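Local coordinates for protein Dye type peroxidase A (PDB 6GZW) that probably uses a haem iron to catalyse the peroxide-dependent oxidation of dyes and related substrates, as a bacterial dye-decolourising peroxidase, at residues 27-32 / 133-138; 80-85 / 128-133; 295-300 / 333-338. All blocks are in the same frame, centred on the assembly; numbering follows the deposited sequence.

All three contacts are largely buried, but they serve different parts of the fold. Interactions 1 and 2 lie about 6 Å apart between centres, share D133 and belong to the N-terminal half: interaction 2 zips strands 83-89 and 126-132 together through backbone hydrogen bonds, and interaction 1 sets helix 135-149 and the turn before it against strand 29-37 and its leading loop through one side-chain bond, a water and methyl packing. Interaction 1 also borders the second subunit. Interaction 3, about 28 Å from interaction 1 and 26 Å from interaction 2 between centres, is in the C-terminal half. No hydrogen bond crosses it; apolar contacts join a loop to a helix beside the haem.

Interaction 1 (27-32 / 133-138); sequences QARGHL and DDALVA
D133 opens the contact at the turn between strand 126-132 and helix 135-149. Its CG lies beside its own backbone N (chi1 -74°), which brings OD1 over to the loop ahead of strand 29-37. There OD1 accepts the backbone N-H of A28 at 2.9 Å (N-H...O 150°), using the lone pair that faces away from OD2, while A28 CB packs at 3.6 Å from the same oxygen. An alanine in place of D133 would remove this acceptor and would probably loosen the hold of the turn on the A28 backbone. D134 has its CB directed away from the strand and serves as the N-cap: its OD2 takes the N-H of V137 at 3.0 Å in a nearly straight bond, and that of L136 in a weak one. D134 OD1 is bonded to S165 N of the second subunit. A135 contributes its carbonyl O, which accepts a hydrogen bond from a water at 2.8 Å. This water accepts from R29 NE, lying in the guanidinium plane at its edge, and is hydrogen-bonded to H31 NE2, whose ring is also held by N160 through ND1. A138 ends the segment, its CB touching R29 CG at 3.5 Å and H31 NE2 at 3.8 Å. R29 CG, anti to the backbone N (chi1 -178°), puts the chain there, and the bend at chi2 then carries NE toward the water. Helix 135-149 thus packs across strand 29-37 while linking its flanking strands 126-132 and 153-162, the beta-alpha-beta crossover of a ferredoxin-like half of Dyp-type peroxidases.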
ATOM      1  N   GLN A  27      10.779   6.412   1.548  1.00 13.06           N
ATOM      2  CA  GLN A  27       9.754   6.522   0.499  1.00 12.01           C
ATOM      3  C   GLN A  27       8.423   5.977   1.004  1.00 11.66           C
ATOM      4  O   GLN A  27       8.400   5.070   1.849  1.00 11.68           O
ATOM      5  CB  GLN A  27      10.205   5.705  -0.704  1.00 11.58           C
ATOM      6  CG  GLN A  27      11.464   6.243  -1.409  1.00 11.35           C
ATOM      7  CD  GLN A  27      12.313   5.143  -1.945  1.00 11.36           C
ATOM      8  OE1 GLN A  27      12.463   4.090  -1.301  1.00 11.64           O
ATOM      9  NE2 GLN A  27      12.917   5.370  -3.121  1.00 11.29           N
ATOM     10  N   ALA A  28       7.332   6.493   0.445  1.00 10.45           N
ATOM     11  CA  ALA A  28       5.983   6.142   0.888  1.00 10.94           C
ATOM     12  C   ALA A  28       5.569   4.710   0.527  1.00 11.05           C
ATOM     13  O   ALA A  28       4.722   4.145   1.201  1.00 10.29           O
ATOM     14  CB  ALA A  28       4.972   7.104   0.329  1.00 10.88           C
ATOM     15  N   ARG A  29       6.152   4.142  -0.526  1.00 10.85           N
ATOM     16  CA  ARG A  29       5.754   2.842  -1.031  1.00 11.17           C
ATOM     17  C   ARG A  29       6.979   1.988  -1.272  1.00 10.80           C
ATOM     18  O   ARG A  29       7.938   2.473  -1.845  1.00 10.83           O
ATOM     19  CB  ARG A  29       4.979   3.031  -2.331  1.00 11.78           C
ATOM     20  CG  ARG A  29       4.464   1.763  -2.958  1.00 12.31           C
ATOM     21  CD  ARG A  29       3.724   0.914  -1.960  1.00 13.88           C
ATOM     22  NE  ARG A  29       2.761   0.071  -2.623  1.00 15.10           N
ATOM     23  CZ  ARG A  29       2.043  -0.858  -2.033  1.00 16.35           C
ATOM     24  NH1 ARG A  29       2.169  -1.099  -0.729  1.00 15.98           N
ATOM     25  NH2 ARG A  29       1.184  -1.553  -2.749  1.00 15.88           N
ATOM     26  N   GLY A  30       6.944   0.736  -0.799  1.00 10.42           N
ATOM     27  CA  GLY A  30       8.017  -0.244  -0.976  1.00 10.34           C
ATOM     28  C   GLY A  30       7.516  -1.589  -1.485  1.00 10.48           C
ATOM     29  O   GLY A  30       6.423  -2.043  -1.159  1.00  9.87           O
ATOM     30  N   HIS A  31       8.333  -2.221  -2.323  1.00 10.23           N
ATOM     31  CA  HIS A  31       8.166  -3.621  -2.666  1.00 10.25           C
ATOM     32  C   HIS A  31       9.543  -4.282  -2.523  1.00  9.99           C
ATOM     33  O   HIS A  31      10.502  -3.832  -3.163  1.00 10.21           O
ATOM     34  CB  HIS A  31       7.676  -3.797  -4.101  1.00 10.19           C
ATOM     35  CG  HIS A  31       6.389  -3.094  -4.428  1.00 10.11           C
ATOM     36  ND1 HIS A  31       5.160  -3.484  -3.933  1.00  9.76           N
ATOM     37  CD2 HIS A  31       6.148  -2.028  -5.228  1.00 10.11           C
ATOM     38  CE1 HIS A  31       4.220  -2.689  -4.428  1.00  9.85           C
ATOM     39  NE2 HIS A  31       4.788  -1.811  -5.239  1.00 10.10           N
ATOM     40  N   LEU A  32       9.626  -5.317  -1.704  1.00 10.41           N
ATOM     41  CA  LEU A  32      10.834  -6.136  -1.595  1.00 10.82           C
ATOM     42  C   LEU A  32      10.540  -7.449  -2.297  1.00 11.52           C
ATOM     43  O   LEU A  32       9.461  -7.999  -2.119  1.00 12.00           O
ATOM     44  CB  LEU A  32      11.188  -6.429  -0.153  1.00 11.40           C
ATOM     45  CG  LEU A  32      11.300  -5.254   0.827  1.00 12.16           C
ATOM     46  CD1 LEU A  32      11.811  -5.692   2.195  1.00 12.80           C
ATOM     47  CD2 LEU A  32      12.167  -4.134   0.267  1.00 12.32           C
ATOM     48  N   ASP A 133       7.548   7.321  -3.999  1.00 10.43           N
ATOM     49  CA  ASP A 133       6.466   8.034  -3.312  1.00 10.58           C
ATOM     50  C   ASP A 133       5.112   7.966  -4.014  1.00 10.37           C
ATOM     51  O   ASP A 133       4.140   8.508  -3.484  1.00 11.05           O
ATOM     52  CB  ASP A 133       6.902   9.481  -3.103  1.00 10.94           C
ATOM     53  CG  ASP A 133       7.951   9.621  -2.012  1.00 11.22           C
ATOM     54  OD1 ASP A 133       7.834   8.950  -0.945  1.00 11.56           O
ATOM     55  OD2 ASP A 133       8.879  10.428  -2.197  1.00 11.31           O
ATOM     56  N   ASP A 134       5.068   7.369  -5.203  1.00  9.77           N
ATOM     57  CA  ASP A 134       3.812   7.079  -5.902  1.00 10.00           C
ATOM     58  C   ASP A 134       3.652   5.575  -6.087  1.00  9.79           C
ATOM     59  O   ASP A 134       4.575   4.876  -6.522  1.00  9.52           O
ATOM     60  CB  ASP A 134       3.763   7.778  -7.258  1.00 10.32           C
ATOM     61  CG  ASP A 134       2.468   7.529  -7.956  1.00 10.67           C
ATOM     62  OD1 ASP A 134       1.503   8.174  -7.535  1.00 11.20           O
ATOM     63  OD2 ASP A 134       2.397   6.681  -8.891  1.00 10.84           O
ATOM     64  N   ALA A 135       2.452   5.075  -5.820  1.00  9.61           N
ATOM     65  CA  ALA A 135       2.205   3.633  -5.852  1.00  9.52           C
ATOM     66  C   ALA A 135       2.181   3.072  -7.277  1.00  9.28           C
ATOM     67  O   ALA A 135       2.503   1.911  -7.469  1.00  9.48           O
ATOM     68  CB  ALA A 135       0.910   3.265  -5.100  1.00 10.60           C
ATOM     69  N   LEU A 136       1.732   3.855  -8.254  1.00  9.42           N
ATOM     70  CA  LEU A 136       1.747   3.395  -9.647  1.00  9.67           C
ATOM     71  C   LEU A 136       3.170   3.315 -10.169  1.00  9.42           C
ATOM     72  O   LEU A 136       3.557   2.304 -10.783  1.00  9.84           O
ATOM     73  CB  LEU A 136       0.871   4.256 -10.569  1.00 10.23           C
ATOM     74  CG  LEU A 136      -0.614   4.363 -10.186  1.00 10.54           C
ATOM     75  CD1 LEU A 136      -1.379   5.051 -11.304  1.00 10.70           C
ATOM     76  CD2 LEU A 136      -1.226   3.019  -9.828  1.00 11.15           C
ATOM     77  N   VAL A 137       3.971   4.340  -9.866  1.00  9.18           N
ATOM     78  CA  VAL A 137       5.405   4.292 -10.192  1.00  9.85           C
ATOM     79  C   VAL A 137       6.041   3.075  -9.559  1.00  9.52           C
ATOM     80  O   VAL A 137       6.807   2.342 -10.198  1.00  9.83           O
ATOM     81  CB  VAL A 137       6.143   5.591  -9.754  1.00 10.25           C
ATOM     82  CG1 VAL A 137       7.644   5.451  -9.911  1.00 10.44           C
ATOM     83  CG2 VAL A 137       5.618   6.790 -10.536  1.00 10.22           C
ATOM     84  N   ALA A 138       5.762   2.835  -8.272  1.00  9.40           N
ATOM     85  CA  ALA A 138       6.359   1.705  -7.631  1.00  9.75           C
ATOM     86  C   ALA A 138       5.936   0.360  -8.244  1.00  9.52           C
ATOM     87  O   ALA A 138       6.763  -0.517  -8.463  1.00 10.18           O
ATOM     88  CB  ALA A 138       6.030   1.717  -6.140  1.00  9.95           C
TER
HETATM   89  O   HOH W   1       2.652   0.049  -5.398  1.00 10.89           O

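Interaction 2 (80-85 / 128-133); sequences SSLTVT and VQIGAD
Backbone hydrogen bonds carry this antiparallel pairing, whose strand axes run at 171° and 4.7 Å apart. T83 and G131 form one hydrogen-bonded pair: T83 N reaches G131 O at 2.8 Å, and G131 N returns to T83 O at 3.1 Å. T85 and Q129 form the next such pair, with V84 and I130 the non-hydrogen-bonded pair between them. Beyond the strand ends, D133 N donates to S80 O at 2.9 Å in an almost linear bond (177°), extending the pairing into the loop. CA-H...O contacts, such as V84 CA to Q129 O, fill the gaps. Apolar side chains gather on the sheet face of V84 and I130. V84 CG1, anti to its backbone N, lies alongside V128 CG1 at 3.6 Å, and L82 CD1 sits 3.9 Å from I130 CG2 and near A132 CB. Two waters add polar links. One donates to T85 OG1, which is also bonded to P20 O, and to Q129 O, and is hydrogen-bonded to T83 OG1 at 2.7 Å; the other accepts from S81 OG and donates to D133 OD2. On the face of T83, T85 and Q129, Q27 NE2 bonds to T83 OG1, and also to the loop carbonyl S81 O. The apolar face is covered by helices 43-61 and 135-149, A57 against V84 and A141 against L82 and I130, while strand 29-37 bonds along the other edge of 126-132.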
ATOM      1  N   SER A  80       9.131  10.406  -9.075  1.00 12.20           N
ATOM      2  CA  SER A  80       8.540  10.192  -7.740  1.00 11.74           C
ATOM      3  C   SER A  80       9.523   9.513  -6.760  1.00 11.69           C
ATOM      4  O   SER A  80       9.159   8.604  -5.972  1.00 11.02           O
ATOM      5  CB  SER A  80       7.247   9.373  -7.815  1.00 11.76           C
ATOM      6  OG  SER A  80       6.330   9.936  -8.723  1.00 11.40           O
ATOM      7  N   SER A  81      10.798   9.920  -6.839  1.00 11.82           N
ATOM      8  CA  SER A  81      11.882   9.387  -6.002  1.00 12.07           C
ATOM      9  C   SER A  81      12.068   7.883  -6.090  1.00 11.83           C
ATOM     10  O   SER A  81      12.526   7.252  -5.144  1.00 12.49           O
ATOM     11  CB  SER A  81      11.725   9.839  -4.526  1.00 11.65           C
ATOM     12  OG  SER A  81      11.788  11.243  -4.467  1.00 12.41           O
ATOM     13  N   LEU A  82      11.771   7.304  -7.263  1.00 11.40           N
ATOM     14  CA  LEU A  82      11.920   5.862  -7.444  1.00 11.18           C
ATOM     15  C   LEU A  82      13.375   5.471  -7.230  1.00 11.52           C
ATOM     16  O   LEU A  82      14.260   6.134  -7.783  1.00 11.38           O
ATOM     17  CB  LEU A  82      11.494   5.403  -8.848  1.00 11.07           C
ATOM     18  CG  LEU A  82      11.737   3.907  -9.123  1.00 10.82           C
ATOM     19  CD1 LEU A  82      10.838   2.961  -8.321  1.00 10.93           C
ATOM     20  CD2 LEU A  82      11.575   3.617 -10.606  1.00 10.96           C
ATOM     21  N   THR A  83      13.603   4.396  -6.467  1.00 11.17           N
ATOM     22  CA  THR A  83      14.891   3.727  -6.410  1.00 10.98           C
ATOM     23  C   THR A  83      14.718   2.239  -6.557  1.00 11.47           C
ATOM     24  O   THR A  83      13.706   1.662  -6.153  1.00 11.47           O
ATOM     25  CB  THR A  83      15.723   4.003  -5.129  1.00 11.76           C
ATOM     26  OG1 THR A  83      15.042   3.481  -3.966  1.00 11.26           O
ATOM     27  CG2 THR A  83      15.935   5.482  -4.942  1.00 11.73           C
ATOM     28  N   VAL A  84      15.717   1.622  -7.169  1.00 11.25           N
ATOM     29  CA  VAL A  84      15.832   0.178  -7.321  1.00 10.91           C
ATOM     30  C   VAL A  84      17.241  -0.220  -6.877  1.00 11.22           C
ATOM     31  O   VAL A  84      18.217   0.369  -7.340  1.00 12.26           O
ATOM     32  CB  VAL A  84      15.609  -0.272  -8.786  1.00 11.38           C
ATOM     33  CG1 VAL A  84      15.481  -1.791  -8.845  1.00 12.04           C
ATOM     34  CG2 VAL A  84      14.366   0.384  -9.348  1.00 11.59           C
ATOM     35  N   THR A  85      17.316  -1.211  -6.001  1.00 11.29           N
ATOM     36  CA  THR A  85      18.559  -1.692  -5.401  1.00 10.58           C
ATOM     37  C   THR A  85      18.641  -3.203  -5.494  1.00 11.20           C
ATOM     38  O   THR A  85      17.634  -3.893  -5.286  1.00 10.92           O
ATOM     39  CB  THR A  85      18.540  -1.368  -3.893  1.00 10.49           C
ATOM     40  OG1 THR A  85      18.083  -0.030  -3.703  1.00 10.92           O
ATOM     41  CG2 THR A  85      19.886  -1.577  -3.291  1.00 10.86           C
ATOM     42  N   VAL A 128      15.736  -7.690  -4.712  1.00 11.70           N
ATOM     43  CA  VAL A 128      15.551  -6.351  -5.240  1.00 11.25           C
ATOM     44  C   VAL A 128      14.668  -5.558  -4.300  1.00 12.16           C
ATOM     45  O   VAL A 128      13.630  -6.077  -3.835  1.00 10.83           O
ATOM     46  CB  VAL A 128      14.888  -6.368  -6.645  1.00 11.64           C
ATOM     47  CG1 VAL A 128      14.894  -4.960  -7.228  1.00 11.98           C
ATOM     48  CG2 VAL A 128      15.608  -7.349  -7.550  1.00 11.78           C
ATOM     49  N   GLN A 129      15.079  -4.314  -4.027  1.00 11.69           N
ATOM     50  CA  GLN A 129      14.281  -3.366  -3.252  1.00 11.75           C
ATOM     51  C   GLN A 129      13.805  -2.255  -4.162  1.00 11.34           C
ATOM     52  O   GLN A 129      14.599  -1.553  -4.796  1.00 11.32           O
ATOM     53  CB  GLN A 129      15.118  -2.776  -2.113  1.00 11.78           C
ATOM     54  CG  GLN A 129      14.431  -1.671  -1.301  1.00 12.01           C
ATOM     55  CD  GLN A 129      15.381  -1.051  -0.308  1.00 12.92           C
ATOM     56  OE1 GLN A 129      16.354  -0.376  -0.695  1.00 12.87           O
ATOM     57  NE2 GLN A 129      15.131  -1.278   0.965  1.00 11.97           N
ATOM     58  N   ILE A 130      12.485  -2.073  -4.211  1.00 10.62           N
ATOM     59  CA  ILE A 130      11.891  -1.008  -4.984  1.00 11.29           C
ATOM     60  C   ILE A 130      11.154  -0.074  -4.032  1.00 10.67           C
ATOM     61  O   ILE A 130      10.396  -0.542  -3.183  1.00 10.96           O
ATOM     62  CB  ILE A 130      10.914  -1.587  -6.013  1.00 11.75           C
ATOM     63  CG1 ILE A 130      11.743  -2.386  -7.020  1.00 12.61           C
ATOM     64  CG2 ILE A 130      10.109  -0.475  -6.703  1.00 11.79           C
ATOM     65  CD1 ILE A 130      10.945  -3.313  -7.842  1.00 13.40           C
ATOM     66  N   GLY A 131      11.378   1.225  -4.178  1.00  9.48           N
ATOM     67  CA  GLY A 131      10.646   2.243  -3.450  1.00 10.11           C
ATOM     68  C   GLY A 131      10.390   3.505  -4.234  1.00 10.32           C
ATOM     69  O   GLY A 131      11.160   3.851  -5.133  1.00 10.64           O
ATOM     70  N   ALA A 132       9.265   4.152  -3.942  1.00 10.22           N
ATOM     71  CA  ALA A 132       8.895   5.415  -4.537  1.00  9.93           C
ATOM     72  C   ALA A 132       7.811   6.062  -3.720  1.00 10.55           C
ATOM     73  O   ALA A 132       7.189   5.410  -2.867  1.00 10.49           O
ATOM     74  CB  ALA A 132       8.414   5.214  -5.990  1.00  9.85           C
ATOM     75  N   ASP A 133       7.548   7.321  -3.999  1.00 10.43           N
ATOM     76  CA  ASP A 133       6.466   8.034  -3.312  1.00 10.58           C
ATOM     77  C   ASP A 133       5.112   7.966  -4.014  1.00 10.37           C
ATOM     78  O   ASP A 133       4.140   8.508  -3.484  1.00 11.05           O
ATOM     79  CB  ASP A 133       6.902   9.481  -3.103  1.00 10.94           C
ATOM     80  CG  ASP A 133       7.951   9.621  -2.012  1.00 11.22           C
ATOM     81  OD1 ASP A 133       7.834   8.950  -0.945  1.00 11.56           O
ATOM     82  OD2 ASP A 133       8.879  10.428  -2.197  1.00 11.31           O
TER
HETATM   83  O   HOH W   2       9.306  12.316  -4.008  1.00 14.96           O
HETATM   84  O   HOH W   3      15.582   0.865  -3.715  1.00 11.75           O

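Interaction 3 (295-300 / 333-338); sequences GGAAMV and FVPVQR. With HEM (protoporphyrin IX containing Fe), chain C.
An irregular, largely extended run of chain passes the first turns of helix 333-343, with the CA atoms of A297 and V336 7.1 Å apart, and no hydrogen bond crosses between the segments. A297 sets its CB against P335 CG at 3.9 Å and near V336 CG2, a small methyl fitting against the helix surface. M299 carries the rest. Its CG occupies the crowded position between backbone N and carbonyl carbon (chi1 69°), and a bend at chi3 (75°) turns CE toward the helix, where it meets V336 CG2 tip to tip at 3.8 Å and lies equally close to F333 N. The M299 sulfur, SD, rests 3.9 Å from the haem vinyl carbon CAC. V336 divides its two methyls: CG2 serves M299 and A297, while CG1 lies 3.8 Å from CAC of the same vinyl. The CB of F333 is directed away from the loop, and its ring brings CD1 to 3.5 Å from the vinyl end CBC; Q337 CB covers one face of this ring, offset toward the rim. These residues therefore line one vinyl edge of the haem pocket. Strand 316-326 backs the site, with C324 against both M299 and F333, and Q326 OE1 accepts from F333 N; strand 219-228 meets F333 through V222 and R224, and the loop leads directly into strand 300-310.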
ATOM      1  N   GLY A 295      29.844  -2.378  21.779  1.00 17.55           N
ATOM      2  CA  GLY A 295      31.214  -2.294  21.298  1.00 17.39           C
ATOM      3  C   GLY A 295      31.349  -1.656  19.928  1.00 17.09           C
ATOM      4  O   GLY A 295      32.209  -2.041  19.155  1.00 17.70           O
ATOM      5  N   GLY A 296      30.495  -0.674  19.621  1.00 16.77           N
ATOM      6  CA  GLY A 296      30.590   0.072  18.383  1.00 15.51           C
ATOM      7  C   GLY A 296      29.739  -0.495  17.235  1.00 15.24           C
ATOM      8  O   GLY A 296      29.705   0.107  16.175  1.00 15.60           O
ATOM      9  N   ALA A 297      29.059  -1.625  17.444  1.00 14.67           N
ATOM     10  CA  ALA A 297      28.153  -2.181  16.415  1.00 14.26           C
ATOM     11  C   ALA A 297      27.066  -1.169  16.017  1.00 15.48           C
ATOM     12  O   ALA A 297      26.476  -0.502  16.884  1.00 15.25           O
ATOM     13  CB  ALA A 297      27.541  -3.463  16.902  1.00 13.42           C
ATOM     14  N   ALA A 298      26.851  -1.017  14.709  1.00 14.98           N
ATOM     15  CA  ALA A 298      26.007   0.050  14.197  1.00 14.33           C
ATOM     16  C   ALA A 298      25.457  -0.348  12.856  1.00 13.83           C
ATOM     17  O   ALA A 298      25.987  -1.239  12.195  1.00 15.02           O
ATOM     18  CB  ALA A 298      26.796   1.351  14.059  1.00 14.78           C
ATOM     19  N   MET A 299      24.360   0.304  12.489  1.00 13.52           N
ATOM     20  CA  MET A 299      23.707   0.027  11.213  1.00 13.27           C
ATOM     21  C   MET A 299      22.863   1.224  10.824  1.00 13.09           C
ATOM     22  O   MET A 299      22.403   1.954  11.674  1.00 13.68           O
ATOM     23  CB  MET A 299      22.836  -1.235  11.335  1.00 13.49           C
ATOM     24  CG  MET A 299      21.595  -1.063  12.220  1.00 13.74           C
ATOM     25  SD  MET A 299      21.027  -2.583  12.980  1.00 15.19           S
ATOM     26  CE  MET A 299      22.310  -2.694  14.218  1.00 14.40           C
ATOM     27  N   VAL A 300      22.636   1.392   9.521  1.00 13.26           N
ATOM     28  CA  VAL A 300      21.584   2.283   9.016  1.00 13.49           C
ATOM     29  C   VAL A 300      20.298   1.466   8.959  1.00 12.50           C
ATOM     30  O   VAL A 300      20.314   0.291   8.598  1.00 12.85           O
ATOM     31  CB  VAL A 300      21.954   2.899   7.658  1.00 13.79           C
ATOM     32  CG1 VAL A 300      20.731   3.368   6.868  1.00 14.01           C
ATOM     33  CG2 VAL A 300      22.916   4.072   7.867  1.00 14.68           C
ATOM     34  N   PHE A 333      23.903  -5.748  12.682  1.00 12.68           N
ATOM     35  CA  PHE A 333      22.715  -6.530  13.041  1.00 13.10           C
ATOM     36  C   PHE A 333      22.966  -7.683  13.999  1.00 13.43           C
ATOM     37  O   PHE A 333      22.247  -7.832  14.986  1.00 13.91           O
ATOM     38  CB  PHE A 333      22.010  -7.054  11.788  1.00 12.30           C
ATOM     39  CG  PHE A 333      20.806  -7.911  12.090  1.00 11.39           C
ATOM     40  CD1 PHE A 333      19.590  -7.306  12.371  1.00 12.16           C
ATOM     41  CD2 PHE A 333      20.885  -9.287  12.154  1.00 11.27           C
ATOM     42  CE1 PHE A 333      18.474  -8.087  12.674  1.00 11.28           C
ATOM     43  CE2 PHE A 333      19.791 -10.071  12.490  1.00 11.12           C
ATOM     44  CZ  PHE A 333      18.574  -9.464  12.739  1.00 11.18           C
ATOM     45  N   VAL A 334      24.004  -8.486  13.729  1.00 14.07           N
ATOM     46  CA  VAL A 334      24.148  -9.760  14.423  1.00 15.16           C
ATOM     47  C   VAL A 334      24.357  -9.592  15.947  1.00 14.62           C
ATOM     48  O   VAL A 334      23.576 -10.122  16.721  1.00 14.85           O
ATOM     49  CB  VAL A 334      25.201 -10.663  13.759  1.00 15.55           C
ATOM     50  CG1 VAL A 334      25.453 -11.920  14.599  1.00 16.05           C
ATOM     51  CG2 VAL A 334      24.708 -11.049  12.375  1.00 15.63           C
ATOM     52  N   PRO A 335      25.389  -8.845  16.358  1.00 15.52           N
ATOM     53  CA  PRO A 335      25.582  -8.685  17.822  1.00 15.72           C
ATOM     54  C   PRO A 335      24.457  -7.941  18.540  1.00 14.92           C
ATOM     55  O   PRO A 335      24.143  -8.266  19.680  1.00 16.32           O
ATOM     56  CB  PRO A 335      26.917  -7.936  17.930  1.00 15.55           C
ATOM     57  CG  PRO A 335      27.121  -7.299  16.595  1.00 15.90           C
ATOM     58  CD  PRO A 335      26.471  -8.218  15.590  1.00 15.81           C
ATOM     59  N   VAL A 336      23.805  -7.001  17.865  1.00 15.76           N
ATOM     60  CA  VAL A 336      22.702  -6.272  18.470  1.00 14.73           C
ATOM     61  C   VAL A 336      21.533  -7.242  18.634  1.00 13.76           C
ATOM     62  O   VAL A 336      20.955  -7.329  19.715  1.00 14.27           O
ATOM     63  CB  VAL A 336      22.321  -5.018  17.664  1.00 14.88           C
ATOM     64  CG1 VAL A 336      21.095  -4.353  18.261  1.00 14.30           C
ATOM     65  CG2 VAL A 336      23.493  -4.037  17.610  1.00 14.44           C
ATOM     66  N   GLN A 337      21.174  -7.978  17.586  1.00 13.18           N
ATOM     67  CA  GLN A 337      20.088  -8.954  17.716  1.00 13.99           C
ATOM     68  C   GLN A 337      20.370 -10.051  18.746  1.00 14.77           C
ATOM     69  O   GLN A 337      19.444 -10.479  19.446  1.00 15.80           O
ATOM     70  CB  GLN A 337      19.675  -9.547  16.343  1.00 13.89           C
ATOM     71  CG  GLN A 337      18.432 -10.439  16.347  1.00 13.83           C
ATOM     72  CD  GLN A 337      17.171  -9.770  16.905  1.00 14.08           C
ATOM     73  OE1 GLN A 337      17.055  -8.543  16.916  1.00 15.62           O
ATOM     74  NE2 GLN A 337      16.217 -10.580  17.358  1.00 16.17           N
ATOM     75  N   ARG A 338      21.635 -10.474  18.883  1.00 15.79           N
ATOM     76  CA  ARG A 338      21.977 -11.451  19.944  1.00 17.51           C
ATOM     77  C   ARG A 338      21.578 -10.884  21.291  1.00 17.31           C
ATOM     78  O   ARG A 338      21.026 -11.597  22.127  1.00 18.64           O
ATOM     79  CB  ARG A 338      23.459 -11.762  19.952  1.00 18.77           C
ATOM     80  CG  ARG A 338      23.910 -12.721  18.876  1.00 21.60           C
ATOM     81  CD  ARG A 338      25.346 -13.152  19.173  1.00 24.88           C
ATOM     82  NE  ARG A 338      25.899 -14.058  18.168  1.00 26.01           N
ATOM     83  CZ  ARG A 338      25.563 -15.338  18.032  1.00 28.38           C
ATOM     84  NH1 ARG A 338      24.631 -15.898  18.806  1.00 30.06           N
ATOM     85  NH2 ARG A 338      26.156 -16.079  17.097  1.00 30.31           N
TER
HETATM   86  CHA HEM C 501      16.047   2.485  17.764  1.00 10.16           C
HETATM   87  CHB HEM C 501      11.637   0.537  17.323  1.00 10.00           C
HETATM   88  CHC HEM C 501      13.686  -3.584  15.769  1.00 10.15           C
HETATM   89  CHD HEM C 501      18.060  -1.630  16.209  1.00 10.57           C
HETATM   90  C1A HEM C 501      14.687   2.317  17.782  1.00 10.27           C
HETATM   91  C2A HEM C 501      13.758   3.294  18.250  1.00 10.63           C
HETATM   92  C3A HEM C 501      12.529   2.733  18.124  1.00 10.79           C
HETATM   93  C4A HEM C 501      12.693   1.414  17.588  1.00 10.25           C
HETATM   94  CMA HEM C 501      11.192   3.356  18.446  1.00 11.03           C
HETATM   95  CAA HEM C 501      14.070   4.680  18.798  1.00 11.27           C
HETATM   96  CBA HEM C 501      14.119   5.826  17.799  1.00 11.81           C
HETATM   97  CGA HEM C 501      15.291   5.706  16.884  1.00 12.79           C
HETATM   98  O1A HEM C 501      16.443   6.103  17.204  1.00 12.80           O
HETATM   99  O2A HEM C 501      15.140   5.167  15.750  1.00 12.77           O
HETATM  100  C1B HEM C 501      11.819  -0.768  16.830  1.00 10.07           C
HETATM  101  C2B HEM C 501      10.753  -1.654  16.496  1.00  9.79           C
HETATM  102  C3B HEM C 501      11.290  -2.824  16.062  1.00  9.85           C
HETATM  103  C4B HEM C 501      12.771  -2.623  16.124  1.00 10.15           C
HETATM  104  CMB HEM C 501       9.293  -1.357  16.653  1.00  9.86           C
HETATM  105  CAB HEM C 501      10.628  -4.028  15.518  1.00  9.86           C
HETATM  106  CBB HEM C 501       9.444  -4.025  14.930  1.00  9.80           C
HETATM  107  C1C HEM C 501      15.056  -3.444  15.794  1.00 10.56           C
HETATM  108  C2C HEM C 501      15.977  -4.456  15.421  1.00 10.98           C
HETATM  109  C3C HEM C 501      17.236  -3.899  15.565  1.00 11.29           C
HETATM  110  C4C HEM C 501      17.054  -2.534  15.991  1.00 10.58           C
HETATM  111  CMC HEM C 501      15.678  -5.861  14.996  1.00 11.26           C
HETATM  112  CAC HEM C 501      18.575  -4.509  15.382  1.00 10.81           C
HETATM  113  CBC HEM C 501      18.894  -5.811  15.438  1.00 11.13           C
HETATM  114  C1D HEM C 501      17.800  -0.315  16.616  1.00 10.03           C
HETATM  115  C2D HEM C 501      18.916   0.636  16.769  1.00 10.20           C
HETATM  116  C3D HEM C 501      18.368   1.787  17.205  1.00 10.17           C
HETATM  117  C4D HEM C 501      16.906   1.511  17.309  1.00 10.06           C
HETATM  118  CMD HEM C 501      20.390   0.388  16.459  1.00  9.84           C
HETATM  119  CAD HEM C 501      19.124   3.068  17.517  1.00 10.17           C
HETATM  120  CBD HEM C 501      19.717   3.064  18.930  1.00 10.24           C
HETATM  121  CGD HEM C 501      20.510   4.310  19.171  1.00 10.87           C
HETATM  122  O1D HEM C 501      19.980   5.309  19.733  1.00 11.87           O
HETATM  123  O2D HEM C 501      21.696   4.353  18.784  1.00 10.60           O
HETATM  124  NA  HEM C 501      14.035   1.133  17.471  1.00 10.72           N
HETATM  125  NB  HEM C 501      12.981  -1.397  16.617  1.00 10.02           N
HETATM  126  NC  HEM C 501      15.707  -2.323  16.188  1.00 10.65           N
HETATM  127  ND  HEM C 501      16.634   0.208  17.033  1.00 10.32           N
HETATM  128 FE   HEM C 501      14.871  -0.572  16.863  1.00 10.78          FE
HETATM  129  O   HOH W   4      14.756  -0.001  14.968  1.00 14.68           O